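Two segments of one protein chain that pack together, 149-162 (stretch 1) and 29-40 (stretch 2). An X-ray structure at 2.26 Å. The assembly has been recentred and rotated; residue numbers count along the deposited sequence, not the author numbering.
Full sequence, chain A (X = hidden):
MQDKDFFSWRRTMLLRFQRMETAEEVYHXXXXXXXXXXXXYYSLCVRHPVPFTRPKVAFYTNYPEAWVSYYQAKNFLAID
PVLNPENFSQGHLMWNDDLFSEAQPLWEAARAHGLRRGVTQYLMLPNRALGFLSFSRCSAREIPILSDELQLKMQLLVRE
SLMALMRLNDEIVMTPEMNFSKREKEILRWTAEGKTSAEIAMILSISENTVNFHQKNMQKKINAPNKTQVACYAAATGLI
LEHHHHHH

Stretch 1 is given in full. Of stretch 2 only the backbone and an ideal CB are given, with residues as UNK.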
# COMPACT_ATOMS: atom_id res chain seq x y z
N GLU A 149 -17.84 -5.59 14.13
CA GLU A 149 -18.21 -6.63 13.20
C GLU A 149 -18.26 -6.10 11.76
O GLU A 149 -17.60 -6.66 10.87
CB GLU A 149 -19.54 -7.26 13.60
CG GLU A 149 -19.84 -8.57 12.90
CD GLU A 149 -21.30 -9.00 13.04
OE1 GLU A 149 -21.92 -9.34 12.01
OE2 GLU A 149 -21.83 -8.99 14.18
N LEU A 150 -19.03 -5.04 11.54
CA LEU A 150 -19.14 -4.39 10.21
C LEU A 150 -17.78 -3.95 9.64
O LEU A 150 -17.52 -4.12 8.46
CB LEU A 150 -20.12 -3.19 10.25
CG LEU A 150 -20.29 -2.34 8.98
CD1 LEU A 150 -20.97 -3.15 7.90
CD2 LEU A 150 -21.07 -1.05 9.25
N GLN A 151 -16.93 -3.40 10.50
CA GLN A 151 -15.59 -2.97 10.09
C GLN A 151 -14.72 -4.12 9.61
O GLN A 151 -14.11 -4.02 8.54
CB GLN A 151 -14.91 -2.26 11.24
CG GLN A 151 -15.43 -0.87 11.43
CD GLN A 151 -14.59 -0.07 12.38
OE1 GLN A 151 -15.06 0.33 13.45
NE2 GLN A 151 -13.32 0.16 12.00
N LEU A 152 -14.70 -5.20 10.39
CA LEU A 152 -13.86 -6.35 10.11
C LEU A 152 -14.35 -7.13 8.88
O LEU A 152 -13.54 -7.64 8.09
CB LEU A 152 -13.77 -7.27 11.33
CG LEU A 152 -12.84 -6.84 12.48
CD1 LEU A 152 -13.15 -7.67 13.72
CD2 LEU A 152 -11.38 -6.99 12.12
N LYS A 153 -15.68 -7.17 8.70
CA LYS A 153 -16.29 -7.83 7.55
C LYS A 153 -16.01 -7.10 6.26
O LYS A 153 -15.69 -7.71 5.26
CB LYS A 153 -17.79 -8.02 7.75
CG LYS A 153 -18.11 -9.18 8.68
CD LYS A 153 -19.59 -9.44 8.75
CE LYS A 153 -19.88 -10.62 9.68
NZ LYS A 153 -21.30 -11.03 9.53
N MET A 154 -16.12 -5.78 6.29
CA MET A 154 -15.84 -5.00 5.10
C MET A 154 -14.34 -4.92 4.82
O MET A 154 -13.93 -4.70 3.68
CB MET A 154 -16.45 -3.60 5.22
CG MET A 154 -18.00 -3.56 5.10
SD MET A 154 -18.46 -1.82 5.13
CE MET A 154 -18.12 -1.43 3.39
N GLN A 155 -13.53 -5.09 5.86
CA GLN A 155 -12.09 -5.16 5.69
C GLN A 155 -11.73 -6.29 4.77
O GLN A 155 -10.96 -6.09 3.85
CB GLN A 155 -11.35 -5.34 7.01
CG GLN A 155 -10.80 -4.09 7.59
CD GLN A 155 -10.08 -4.36 8.90
OE1 GLN A 155 -9.14 -5.16 8.94
NE2 GLN A 155 -10.53 -3.71 9.98
N LEU A 156 -12.31 -7.47 5.04
CA LEU A 156 -12.10 -8.68 4.22
C LEU A 156 -12.70 -8.57 2.82
O LEU A 156 -12.04 -8.93 1.84
CB LEU A 156 -12.62 -9.94 4.95
CG LEU A 156 -12.46 -11.36 4.38
CD1 LEU A 156 -12.71 -12.40 5.48
CD2 LEU A 156 -13.39 -11.64 3.15
N LEU A 157 -13.94 -8.07 2.73
CA LEU A 157 -14.67 -7.94 1.45
C LEU A 157 -13.99 -7.06 0.45
O LEU A 157 -13.94 -7.41 -0.72
CB LEU A 157 -16.10 -7.42 1.67
CG LEU A 157 -17.03 -8.40 2.38
CD1 LEU A 157 -18.35 -7.70 2.76
CD2 LEU A 157 -17.30 -9.60 1.52
N VAL A 158 -13.47 -5.92 0.89
CA VAL A 158 -12.77 -5.02 -0.02
C VAL A 158 -11.44 -5.64 -0.48
O VAL A 158 -11.09 -5.51 -1.65
CB VAL A 158 -12.61 -3.55 0.53
CG1 VAL A 158 -11.70 -3.48 1.72
CG2 VAL A 158 -12.12 -2.59 -0.58
N ARG A 159 -10.74 -6.32 0.43
CA ARG A 159 -9.44 -6.91 0.10
C ARG A 159 -9.60 -8.06 -0.86
O ARG A 159 -9.00 -8.07 -1.93
CB ARG A 159 -8.71 -7.39 1.36
CG ARG A 159 -7.26 -7.75 1.11
CD ARG A 159 -6.74 -8.68 2.18
NE ARG A 159 -5.29 -8.88 2.06
CZ ARG A 159 -4.70 -9.79 1.29
NH1 ARG A 159 -5.42 -10.60 0.53
NH2 ARG A 159 -3.38 -9.87 1.27
N GLU A 160 -10.44 -9.01 -0.49
CA GLU A 160 -10.60 -10.27 -1.25
C GLU A 160 -11.22 -10.07 -2.62
O GLU A 160 -10.77 -10.68 -3.59
CB GLU A 160 -11.40 -11.32 -0.46
CG GLU A 160 -10.69 -11.80 0.80
CD GLU A 160 -9.23 -12.14 0.55
OE1 GLU A 160 -8.95 -13.04 -0.29
OE2 GLU A 160 -8.36 -11.53 1.20
N SER A 161 -12.22 -9.18 -2.71
CA SER A 161 -12.83 -8.90 -4.01
C SER A 161 -11.81 -8.32 -4.97
O SER A 161 -11.71 -8.75 -6.10
CB SER A 161 -14.08 -8.02 -3.89
OG SER A 161 -13.81 -6.74 -3.33
N LEU A 162 -11.02 -7.37 -4.50
CA LEU A 162 -10.03 -6.73 -5.35
C LEU A 162 -8.78 -7.59 -5.57
O LEU A 162 -8.16 -7.48 -6.62
CB LEU A 162 -9.65 -5.35 -4.80
CG LEU A 162 -10.71 -4.25 -4.83
CD1 LEU A 162 -10.32 -3.09 -3.94
CD2 LEU A 162 -10.97 -3.78 -6.24
N UNK A 29 -21.18 -11.87 -5.41
CA UNK A 29 -20.91 -12.13 -3.99
C UNK A 29 -20.91 -10.86 -3.15
O UNK A 29 -21.39 -10.88 -2.02
CB UNK A 29 -19.56 -12.84 -3.84
N UNK A 30 -20.37 -9.76 -3.69
CA UNK A 30 -20.41 -8.47 -2.99
C UNK A 30 -21.84 -7.98 -2.84
O UNK A 30 -22.22 -7.53 -1.76
CB UNK A 30 -19.58 -7.43 -3.73
N UNK A 31 -22.63 -8.11 -3.91
CA UNK A 31 -24.07 -7.79 -3.87
C UNK A 31 -24.82 -8.59 -2.79
O UNK A 31 -25.54 -8.02 -1.98
CB UNK A 31 -24.70 -8.06 -5.24
N UNK A 32 -24.62 -9.91 -2.78
CA UNK A 32 -25.18 -10.79 -1.74
C UNK A 32 -24.78 -10.41 -0.32
O UNK A 32 -25.63 -10.40 0.58
CB UNK A 32 -24.75 -12.23 -2.00
N UNK A 33 -23.50 -10.09 -0.12
CA UNK A 33 -22.96 -9.66 1.18
C UNK A 33 -23.53 -8.31 1.64
O UNK A 33 -23.83 -8.13 2.80
CB UNK A 33 -21.43 -9.57 1.10
N UNK A 34 -23.67 -7.37 0.71
CA UNK A 34 -24.32 -6.09 1.00
C UNK A 34 -25.73 -6.34 1.54
O UNK A 34 -26.13 -5.78 2.57
CB UNK A 34 -24.37 -5.21 -0.25
N UNK A 35 -26.46 -7.21 0.84
CA UNK A 35 -27.82 -7.63 1.19
C UNK A 35 -27.93 -8.27 2.56
O UNK A 35 -28.85 -7.96 3.32
CB UNK A 35 -28.34 -8.61 0.14
N UNK A 36 -26.97 -9.13 2.91
CA UNK A 36 -26.92 -9.74 4.24
C UNK A 36 -26.69 -8.73 5.36
O UNK A 36 -27.23 -8.88 6.46
CB UNK A 36 -25.81 -10.80 4.28
N UNK A 37 -25.90 -7.69 5.07
CA UNK A 37 -25.71 -6.60 6.02
C UNK A 37 -26.87 -5.59 5.99
O UNK A 37 -26.82 -4.59 6.69
CB UNK A 37 -24.39 -5.88 5.73
N UNK A 38 -27.90 -5.87 5.18
CA UNK A 38 -29.09 -5.01 5.02
C UNK A 38 -28.80 -3.71 4.26
O UNK A 38 -29.25 -2.65 4.65
CB UNK A 38 -29.67 -4.67 6.40
N UNK A 39 -28.06 -3.82 3.16
CA UNK A 39 -27.79 -2.67 2.31
C UNK A 39 -28.44 -2.90 0.97
O UNK A 39 -28.63 -4.03 0.57
CB UNK A 39 -26.29 -2.43 2.15
N UNK A 40 -28.80 -1.81 0.30
CA UNK A 40 -29.48 -1.87 -0.99
C UNK A 40 -28.48 -1.88 -2.12
O UNK A 40 -28.64 -2.60 -3.11
CB UNK A 40 -30.44 -0.69 -1.15

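Stretch 1 is helical throughout and turns Leu-150, Lys-153, Leu-157 and Ser-161 toward stretch 2, a largely apolar ridge with a charge near one end. The backbone of stretch 2 is helical from 29 to 36.

At position 29, CA-to-CB points toward stretch 1, but no atom there lies within 5.5 Å of the ideal CB. Many side chains would fit; the residue is Glu-29, which makes no contact across.

Position 30 lies opposite Leu-157, CA to CA 7.3 Å. Its CB points sideways and is likewise more than 5.5 Å from stretch 1, so only a side chain with some reach could touch it. Leucine, isoleucine or methionine would suit. It is Ile-30, with chi1 m and chi2 t, and its CD1 comes to 3.4 Å from Ser-161 CB. Ser-161 OG donates to Leu-157 O at 2.7 Å within its own helix, and it too lies near the methyl, 3.6 Å from Ile-30 CD1.

Positions 31 and 32 are out of reach and place little demand on type; they are Glu-31 and Leu-32.

At 33 the CB points toward stretch 1, with the ideal CB 4.0 Å from Leu-157 CD1. An aliphatic residue would suit, as would a long polar one that packs its methylenes here and carries its head group farther from the leucine. Gln-33 is the second kind: its CG is 3.7 Å from Leu-157 CD2, while NE2 donates to Glu-29 OE2 at 2.9 Å and 169°, one helical turn back. A water bonds weakly to both Gln-33 OE1 and Lys-153 NZ, at 3.4 Å each, linking the stretches without a direct hydrogen bond.

At 34 CA-to-CB points sideways, with nothing near the ideal CB, so stretch 1 sets no limit on type; it is Ala-34, without contact across. Positions 35 and 36 are out of reach, leaving polar residues free to be chosen; they are Gln-35 and Gln-36, the latter's OE1 accepting from the same water at 3.0 Å.

Position 37 points toward Leu-150, its ideal CB 4.9 Å from Leu-150 CD1. A branched or long apolar side chain would bridge that gap. Leu-37 does: its CD1 is 3.9 Å from Leu-150 CD1, and its CD2 is 4.3 Å from Lys-153 CD, the aliphatic part of the lysine.

At 38 phi is 71° in a Schellman motif, which favours glycine or asparagine; the residue is nevertheless Glu-38, out of reach.

Position 39 points toward stretch 1 from farther off, which suits a large side chain. Tyr-39 presents its ring edge to Leu-150 CD1, CE2 at 4.4 Å, and its OH is 4.0 Å from Leu-150 CD2.

Position 40 is out of reach, so any type would suit; it is Asp-40.

Stretch 2, residues 29-40: EIELQAQQLEYD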
# COMPACT_ATOMS: atom_id res chain seq x y z
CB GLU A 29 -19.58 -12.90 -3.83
CG GLU A 29 -19.28 -13.41 -2.40
CD GLU A 29 -20.39 -14.30 -1.82
OE1 GLU A 29 -20.92 -15.17 -2.56
OE2 GLU A 29 -20.74 -14.14 -0.62
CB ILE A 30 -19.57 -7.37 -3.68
CG1 ILE A 30 -18.07 -7.67 -3.51
CG2 ILE A 30 -19.95 -5.98 -3.12
CD1 ILE A 30 -17.21 -6.94 -4.55
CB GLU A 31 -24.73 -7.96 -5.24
CG GLU A 31 -26.20 -7.52 -5.22
CD GLU A 31 -26.86 -7.56 -6.58
OE1 GLU A 31 -27.43 -6.52 -6.99
OE2 GLU A 31 -26.80 -8.62 -7.26
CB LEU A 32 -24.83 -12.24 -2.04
CG LEU A 32 -25.73 -13.38 -1.53
CD1 LEU A 32 -25.06 -14.22 -0.43
CD2 LEU A 32 -27.16 -12.90 -1.12
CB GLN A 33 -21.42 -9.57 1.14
CG GLN A 33 -20.71 -10.91 1.10
CD GLN A 33 -21.08 -11.80 2.26
OE1 GLN A 33 -21.17 -11.34 3.40
NE2 GLN A 33 -21.32 -13.09 1.97
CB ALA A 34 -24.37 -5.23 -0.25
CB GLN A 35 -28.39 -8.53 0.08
CG GLN A 35 -29.02 -7.69 -1.05
CD GLN A 35 -29.08 -8.37 -2.41
OE1 GLN A 35 -29.33 -7.71 -3.42
NE2 GLN A 35 -28.85 -9.69 -2.45
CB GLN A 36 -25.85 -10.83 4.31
CG GLN A 36 -26.28 -12.11 3.61
CD GLN A 36 -25.26 -13.21 3.72
OE1 GLN A 36 -24.57 -13.35 4.75
NE2 GLN A 36 -25.15 -14.02 2.68
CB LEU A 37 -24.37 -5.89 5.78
CG LEU A 37 -23.10 -6.73 5.91
CD1 LEU A 37 -21.91 -5.96 5.35
CD2 LEU A 37 -22.86 -7.10 7.35
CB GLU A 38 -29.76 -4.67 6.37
CG GLU A 38 -31.00 -5.50 6.68
CD GLU A 38 -30.84 -6.40 7.92
OE1 GLU A 38 -31.87 -6.67 8.59
OE2 GLU A 38 -29.70 -6.82 8.22
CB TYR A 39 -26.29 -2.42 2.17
CG TYR A 39 -25.70 -1.79 3.40
CD1 TYR A 39 -25.92 -0.44 3.69
CD2 TYR A 39 -24.94 -2.54 4.30
CE1 TYR A 39 -25.38 0.14 4.84
CE2 TYR A 39 -24.41 -1.97 5.45
CZ TYR A 39 -24.63 -0.64 5.71
OH TYR A 39 -24.08 -0.10 6.86
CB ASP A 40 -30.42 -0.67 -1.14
CG ASP A 40 -31.55 -0.69 -0.14
OD1 ASP A 40 -32.11 -1.78 0.11
OD2 ASP A 40 -31.87 0.37 0.41
O HOH W 1 -22.65 -11.69 6.43
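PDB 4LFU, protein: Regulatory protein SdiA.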